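Local coordinates for regulatory protein of LacI family (PDB 3BBL) that probably regulates transcription as a DNA-binding member of the LacI family, with a core built like a periplasmic binding protein that may sense a small effector, at residues Y119-G124 with Q152-P157; L254-I257 with E262-Q265. All coordinates share one frame; numbering follows the deposited sequence.

Interaction 1: residues Y119-G124 with Q152-P157; sequences YLIGRG and QTAQLP
I121 meets A154 and L156 in a small apolar contact between two helix ends, with 109 Å² buried in all and no hydrogen bond across it. Its CB divides the side chain into two branches. The short one, CG2, passes A154 CB at 4.1 Å. The long one leaves with CG1 anti to the carbonyl carbon (chi1 -67°), and CG1 lies 3.9 Å from L156 CD1. Since chi2 is 174°, the branch stays extended, and its end, CD1, arrives 3.5 Å from A154 CB while also keeping 3.9 Å to L156 CD1. I121 and L156 therefore reach toward each other tip to tip, and A154 offers its single methyl to both branches of the isoleucine.

The geometry of the helix end explains why two residues so close in sequence can share one partner. Q155 takes a positive phi of 58° in a Schellman motif, where Q155 N bonds Q152 O, and the chain turns so that L156 again directs its CB toward I121. G124 ends the other helix in the same way. With an alanine at I121, A154 CB and L156 CD1 would probably lose the CG2, CG1 and CD1 contacts and face a gap.

Both segments belong to the periplasmic-binding-protein-like fold. The contact joins the C-terminal ends of helices 109-123 and 138-153, beside strand 128-132, whose I128 also touches I121; L156 packs in addition on R126 of the loop that leads into that strand.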
ATOM      1  N   TYR A 119      27.806   3.140   2.378  1.00 20.85           N
ATOM      2  CA  TYR A 119      27.700   2.021   3.300  1.00 20.67           C
ATOM      3  C   TYR A 119      28.297   0.759   2.673  1.00 19.65           C
ATOM      4  O   TYR A 119      29.068   0.046   3.308  1.00 18.67           O
ATOM      5  CB  TYR A 119      26.239   1.767   3.677  1.00 20.91           C
ATOM      6  CG  TYR A 119      26.094   0.616   4.641  1.00 23.00           C
ATOM      7  CD1 TYR A 119      26.294   0.794   6.006  1.00 24.80           C
ATOM      8  CD2 TYR A 119      25.836  -0.670   4.177  1.00 24.32           C
ATOM      9  CE1 TYR A 119      26.247  -0.285   6.886  1.00 27.00           C
ATOM     10  CE2 TYR A 119      25.790  -1.755   5.044  1.00 26.53           C
ATOM     11  CZ  TYR A 119      25.997  -1.558   6.395  1.00 28.11           C
ATOM     12  OH  TYR A 119      25.962  -2.648   7.239  1.00 32.92           O
ATOM     13  N   LEU A 120      27.936   0.484   1.423  1.00 17.43           N
ATOM     14  CA  LEU A 120      28.467  -0.688   0.745  1.00 16.73           C
ATOM     15  C   LEU A 120      29.994  -0.579   0.630  1.00 15.84           C
ATOM     16  O   LEU A 120      30.708  -1.532   0.899  1.00 13.52           O
ATOM     17  CB  LEU A 120      27.812  -0.843  -0.629  1.00 14.77           C
ATOM     18  CG  LEU A 120      26.325  -1.206  -0.559  1.00 14.75           C
ATOM     19  CD1 LEU A 120      25.702  -1.066  -1.937  1.00 13.10           C
ATOM     20  CD2 LEU A 120      26.157  -2.629  -0.021  1.00 12.16           C
ATOM     21  N   ILE A 121      30.492   0.592   0.258  1.00 15.82           N
ATOM     22  CA  ILE A 121      31.935   0.783   0.143  1.00 16.52           C
ATOM     23  C   ILE A 121      32.599   0.557   1.505  1.00 16.88           C
ATOM     24  O   ILE A 121      33.712   0.034   1.581  1.00 15.59           O
ATOM     25  CB  ILE A 121      32.253   2.208  -0.363  1.00 17.64           C
ATOM     26  CG1 ILE A 121      31.760   2.354  -1.799  1.00 16.29           C
ATOM     27  CG2 ILE A 121      33.733   2.493  -0.251  1.00 15.13           C
ATOM     28  CD1 ILE A 121      31.899   3.744  -2.349  1.00 17.30           C
ATOM     29  N   GLY A 122      31.897   0.947   2.570  1.00 17.39           N
ATOM     30  CA  GLY A 122      32.410   0.778   3.917  1.00 17.05           C
ATOM     31  C   GLY A 122      32.519  -0.679   4.326  1.00 18.95           C
ATOM     32  O   GLY A 122      33.214  -1.014   5.284  1.00 19.82           O
ATOM     33  N   ARG A 123      31.827  -1.556   3.614  1.00 17.64           N
ATOM     34  CA  ARG A 123      31.897  -2.969   3.923  1.00 18.54           C
ATOM     35  C   ARG A 123      33.023  -3.580   3.091  1.00 18.93           C
ATOM     36  O   ARG A 123      33.411  -4.728   3.309  1.00 18.79           O
ATOM     37  CB  ARG A 123      30.564  -3.671   3.605  1.00 18.66           C
ATOM     38  CG  ARG A 123      29.329  -3.143   4.360  1.00 22.29           C
ATOM     39  CD  ARG A 123      29.649  -2.772   5.803  1.00 24.16           C
ATOM     40  NE  ARG A 123      30.330  -3.863   6.479  1.00 28.97           N
ATOM     41  CZ  ARG A 123      31.261  -3.703   7.415  1.00 29.90           C
ATOM     42  NH1 ARG A 123      31.630  -2.487   7.801  1.00 28.46           N
ATOM     43  NH2 ARG A 123      31.829  -4.767   7.955  1.00 30.21           N
ATOM     44  N   GLY A 124      33.546  -2.804   2.141  1.00 18.22           N
ATOM     45  CA  GLY A 124      34.620  -3.290   1.290  1.00 17.61           C
ATOM     46  C   GLY A 124      34.206  -3.581  -0.147  1.00 16.05           C
ATOM     47  O   GLY A 124      35.028  -4.019  -0.948  1.00 16.10           O
ATOM     48  N   GLN A 152      32.509   8.015  -7.399  1.00 25.18           N
ATOM     49  CA  GLN A 152      33.545   8.970  -7.775  1.00 28.04           C
ATOM     50  C   GLN A 152      34.405   9.342  -6.567  1.00 27.25           C
ATOM     51  O   GLN A 152      35.626   9.347  -6.636  1.00 26.49           O
ATOM     52  CB  GLN A 152      32.890  10.227  -8.355  1.00 31.71           C
ATOM     53  CG  GLN A 152      33.836  11.390  -8.573  1.00 41.13           C
ATOM     54  CD  GLN A 152      34.700  11.217  -9.800  1.00 46.55           C
ATOM     55  OE1 GLN A 152      34.190  11.138 -10.920  1.00 48.43           O
ATOM     56  NE2 GLN A 152      36.021  11.158  -9.600  1.00 48.70           N
ATOM     57  N   THR A 153      33.758   9.659  -5.453  1.00 26.35           N
ATOM     58  CA  THR A 153      34.477  10.025  -4.240  1.00 24.82           C
ATOM     59  C   THR A 153      35.393   8.905  -3.746  1.00 25.98           C
ATOM     60  O   THR A 153      36.501   9.167  -3.284  1.00 27.36           O
ATOM     61  CB  THR A 153      33.491  10.410  -3.115  1.00 24.35           C
ATOM     62  OG1 THR A 153      32.821  11.623  -3.476  1.00 23.69           O
ATOM     63  CG2 THR A 153      34.210  10.601  -1.796  1.00 20.41           C
ATOM     64  N   ALA A 154      34.943   7.656  -3.838  1.00 25.28           N
ATOM     65  CA  ALA A 154      35.771   6.539  -3.383  1.00 24.43           C
ATOM     66  C   ALA A 154      36.753   6.136  -4.470  1.00 23.97           C
ATOM     67  O   ALA A 154      37.578   5.253  -4.280  1.00 23.26           O
ATOM     68  CB  ALA A 154      34.900   5.355  -2.998  1.00 21.65           C
ATOM     69  N   GLN A 155      36.649   6.811  -5.607  1.00 23.99           N
ATOM     70  CA  GLN A 155      37.490   6.557  -6.762  1.00 23.05           C
ATOM     71  C   GLN A 155      37.382   5.118  -7.246  1.00 23.94           C
ATOM     72  O   GLN A 155      38.378   4.442  -7.475  1.00 25.02           O
ATOM     73  CB  GLN A 155      38.955   6.901  -6.470  1.00 21.79           C
ATOM     74  CG  GLN A 155      39.802   6.918  -7.730  1.00 21.37           C
ATOM     75  CD  GLN A 155      39.242   7.867  -8.770  1.00 23.97           C
ATOM     76  OE1 GLN A 155      39.256   9.089  -8.587  1.00 22.72           O
ATOM     77  NE2 GLN A 155      38.726   7.308  -9.863  1.00 22.53           N
ATOM     78  N   LEU A 156      36.154   4.651  -7.398  1.00 24.12           N
ATOM     79  CA  LEU A 156      35.910   3.307  -7.891  1.00 24.24           C
ATOM     80  C   LEU A 156      35.423   3.432  -9.326  1.00 24.47           C
ATOM     81  O   LEU A 156      34.834   4.443  -9.704  1.00 25.77           O
ATOM     82  CB  LEU A 156      34.847   2.601  -7.046  1.00 22.21           C
ATOM     83  CG  LEU A 156      35.258   2.200  -5.627  1.00 22.11           C
ATOM     84  CD1 LEU A 156      34.046   1.657  -4.876  1.00 19.22           C
ATOM     85  CD2 LEU A 156      36.377   1.159  -5.698  1.00 20.36           C
ATOM     86  N   PRO A 157      35.667   2.406 -10.147  1.00 24.53           N
ATOM     87  CA  PRO A 157      35.235   2.430 -11.547  1.00 23.48           C
ATOM     88  C   PRO A 157      33.734   2.631 -11.661  1.00 23.12           C
ATOM     89  O   PRO A 157      32.968   2.063 -10.894  1.00 23.31           O
ATOM     90  CB  PRO A 157      35.630   1.052 -12.054  1.00 23.56           C
ATOM     91  CG  PRO A 157      36.789   0.682 -11.200  1.00 23.66           C
ATOM     92  CD  PRO A 157      36.350   1.140  -9.836  1.00 25.60           C
TER

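Interaction 2: residues L254-I257 with E262-Q265; sequences LVAI and EPEQ
The E262 carboxylate, the flat group of this contact, lies loosely beside I257, with OE1 4.4 Å from I257 CG2, and makes no polar pairing with 254-257. The contact belongs to the turn that joins helix 243-258 to strand 267-275 in a periplasmic-binding-protein-like fold. The P263 ring is puckered and meets A256 CB through one corner, its CD, at 3.9 Å; nothing from the helix segment is stacked on either ring face.

The return of the chain is tight: the CA atoms of I257 and E262 are 4.5 Å apart. A256 O and E262 N come to 3.6 Å, but they do not form a hydrogen bond, so what holds the two segments together directly is van der Waals packing, 163 Å² in total. I257 and E262 lie side by side and point the same way. E262 has CG anti to its own N (chi1 178°) and an extended chain beyond it, which runs the carboxylate alongside the isoleucine.

Nearby, A256 also touches R261 of the turn, while L254 and V255 pack on I7 of strand 6-9. The closest side-chain approach of I257 to the glutamate is CG1 to E262 CG, at 4.0 Å.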
ATOM      1  N   LEU A 254       1.482  25.234   2.114  1.00 37.01           N
ATOM      2  CA  LEU A 254       0.414  25.722   1.253  1.00 37.61           C
ATOM      3  C   LEU A 254      -0.591  26.558   2.037  1.00 38.84           C
ATOM      4  O   LEU A 254      -1.086  27.568   1.544  1.00 38.88           O
ATOM      5  CB  LEU A 254      -0.302  24.551   0.577  1.00 35.89           C
ATOM      6  CG  LEU A 254      -1.424  24.949  -0.383  1.00 35.16           C
ATOM      7  CD1 LEU A 254      -0.867  25.862  -1.471  1.00 34.61           C
ATOM      8  CD2 LEU A 254      -2.043  23.706  -0.994  1.00 34.66           C
ATOM      9  N   VAL A 255      -0.890  26.138   3.261  1.00 40.44           N
ATOM     10  CA  VAL A 255      -1.832  26.876   4.094  1.00 41.57           C
ATOM     11  C   VAL A 255      -1.283  28.275   4.371  1.00 43.04           C
ATOM     12  O   VAL A 255      -2.034  29.247   4.400  1.00 43.72           O
ATOM     13  CB  VAL A 255      -2.101  26.149   5.438  1.00 42.13           C
ATOM     14  CG1 VAL A 255      -2.898  27.049   6.369  1.00 41.51           C
ATOM     15  CG2 VAL A 255      -2.870  24.856   5.187  1.00 40.12           C
ATOM     16  N   ALA A 256       0.028  28.373   4.568  1.00 43.34           N
ATOM     17  CA  ALA A 256       0.657  29.660   4.824  1.00 43.80           C
ATOM     18  C   ALA A 256       0.567  30.540   3.579  1.00 44.27           C
ATOM     19  O   ALA A 256       0.304  31.735   3.676  1.00 45.31           O
ATOM     20  CB  ALA A 256       2.112  29.462   5.224  1.00 42.73           C
ATOM     21  N   ILE A 257       0.778  29.946   2.409  1.00 44.45           N
ATOM     22  CA  ILE A 257       0.719  30.690   1.156  1.00 45.05           C
ATOM     23  C   ILE A 257      -0.706  31.145   0.880  1.00 45.72           C
ATOM     24  O   ILE A 257      -0.944  32.286   0.476  1.00 46.17           O
ATOM     25  CB  ILE A 257       1.198  29.831  -0.029  1.00 44.53           C
ATOM     26  CG1 ILE A 257       2.663  29.446   0.171  1.00 45.26           C
ATOM     27  CG2 ILE A 257       1.028  30.597  -1.333  1.00 43.12           C
ATOM     28  CD1 ILE A 257       3.203  28.516  -0.899  1.00 44.73           C
ATOM     29  N   GLU A 262       3.155  33.870   3.301  1.00 62.24           N
ATOM     30  CA  GLU A 262       4.193  33.005   2.741  1.00 63.83           C
ATOM     31  C   GLU A 262       5.569  33.215   3.374  1.00 63.77           C
ATOM     32  O   GLU A 262       6.074  34.339   3.427  1.00 63.24           O
ATOM     33  CB  GLU A 262       4.316  33.226   1.232  1.00 64.94           C
ATOM     34  CG  GLU A 262       5.407  32.380   0.592  1.00 67.48           C
ATOM     35  CD  GLU A 262       5.717  32.789  -0.835  1.00 68.86           C
ATOM     36  OE1 GLU A 262       4.777  32.829  -1.660  1.00 69.01           O
ATOM     37  OE2 GLU A 262       6.902  33.064  -1.132  1.00 69.91           O
ATOM     38  N   PRO A 263       6.192  32.128   3.864  1.00 63.97           N
ATOM     39  CA  PRO A 263       7.517  32.218   4.487  1.00 64.05           C
ATOM     40  C   PRO A 263       8.575  32.467   3.417  1.00 64.34           C
ATOM     41  O   PRO A 263       8.293  32.349   2.220  1.00 63.65           O
ATOM     42  CB  PRO A 263       7.685  30.851   5.151  1.00 63.63           C
ATOM     43  CG  PRO A 263       6.274  30.405   5.395  1.00 63.20           C
ATOM     44  CD  PRO A 263       5.600  30.803   4.108  1.00 63.62           C
ATOM     45  N   GLU A 264       9.789  32.810   3.837  1.00 65.32           N
ATOM     46  CA  GLU A 264      10.848  33.055   2.868  1.00 66.61           C
ATOM     47  C   GLU A 264      11.436  31.717   2.449  1.00 65.90           C
ATOM     48  O   GLU A 264      12.121  31.615   1.426  1.00 66.33           O
ATOM     49  CB  GLU A 264      11.937  33.961   3.450  1.00 68.02           C
ATOM     50  CG  GLU A 264      12.846  34.551   2.378  1.00 71.79           C
ATOM     51  CD  GLU A 264      13.584  35.794   2.840  1.00 74.01           C
ATOM     52  OE1 GLU A 264      12.923  36.705   3.386  1.00 74.93           O
ATOM     53  OE2 GLU A 264      14.818  35.866   2.647  1.00 74.52           O
ATOM     54  N   GLN A 265      11.155  30.688   3.244  1.00 64.68           N
ATOM     55  CA  GLN A 265      11.635  29.354   2.936  1.00 62.66           C
ATOM     56  C   GLN A 265      10.499  28.581   2.273  1.00 59.64           C
ATOM     57  O   GLN A 265       9.706  27.920   2.943  1.00 59.05           O
ATOM     58  CB  GLN A 265      12.106  28.646   4.207  1.00 64.76           C
ATOM     59  CG  GLN A 265      13.210  27.626   3.949  1.00 68.17           C
ATOM     60  CD  GLN A 265      13.939  27.867   2.628  1.00 70.58           C
ATOM     61  OE1 GLN A 265      14.291  28.998   2.293  1.00 71.98           O
ATOM     62  NE2 GLN A 265      14.170  26.798   1.878  1.00 70.81           N
TER

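From the N terminus, the chain first passes through strand 6-9 and its parallel neighbours before helix 109-123 brings it to interaction 1. That contact closes a loop of 27 residues, which holds strand 128-132 and most of helix 138-153, and so ties two successive helix ends together. The chain then runs through strands 191-194 and 219-223 to helix 243-258. Interaction 2 closes a far shorter loop, with four residues between 257 and 262, and joins the end of this helix to the lead-in of strand 267-275. The loops follow in series, neither nesting nor crossing. Interactions 1 and 2 have centres 40 Å apart and nearest atoms about 25 Å apart, in separate regions of the fold.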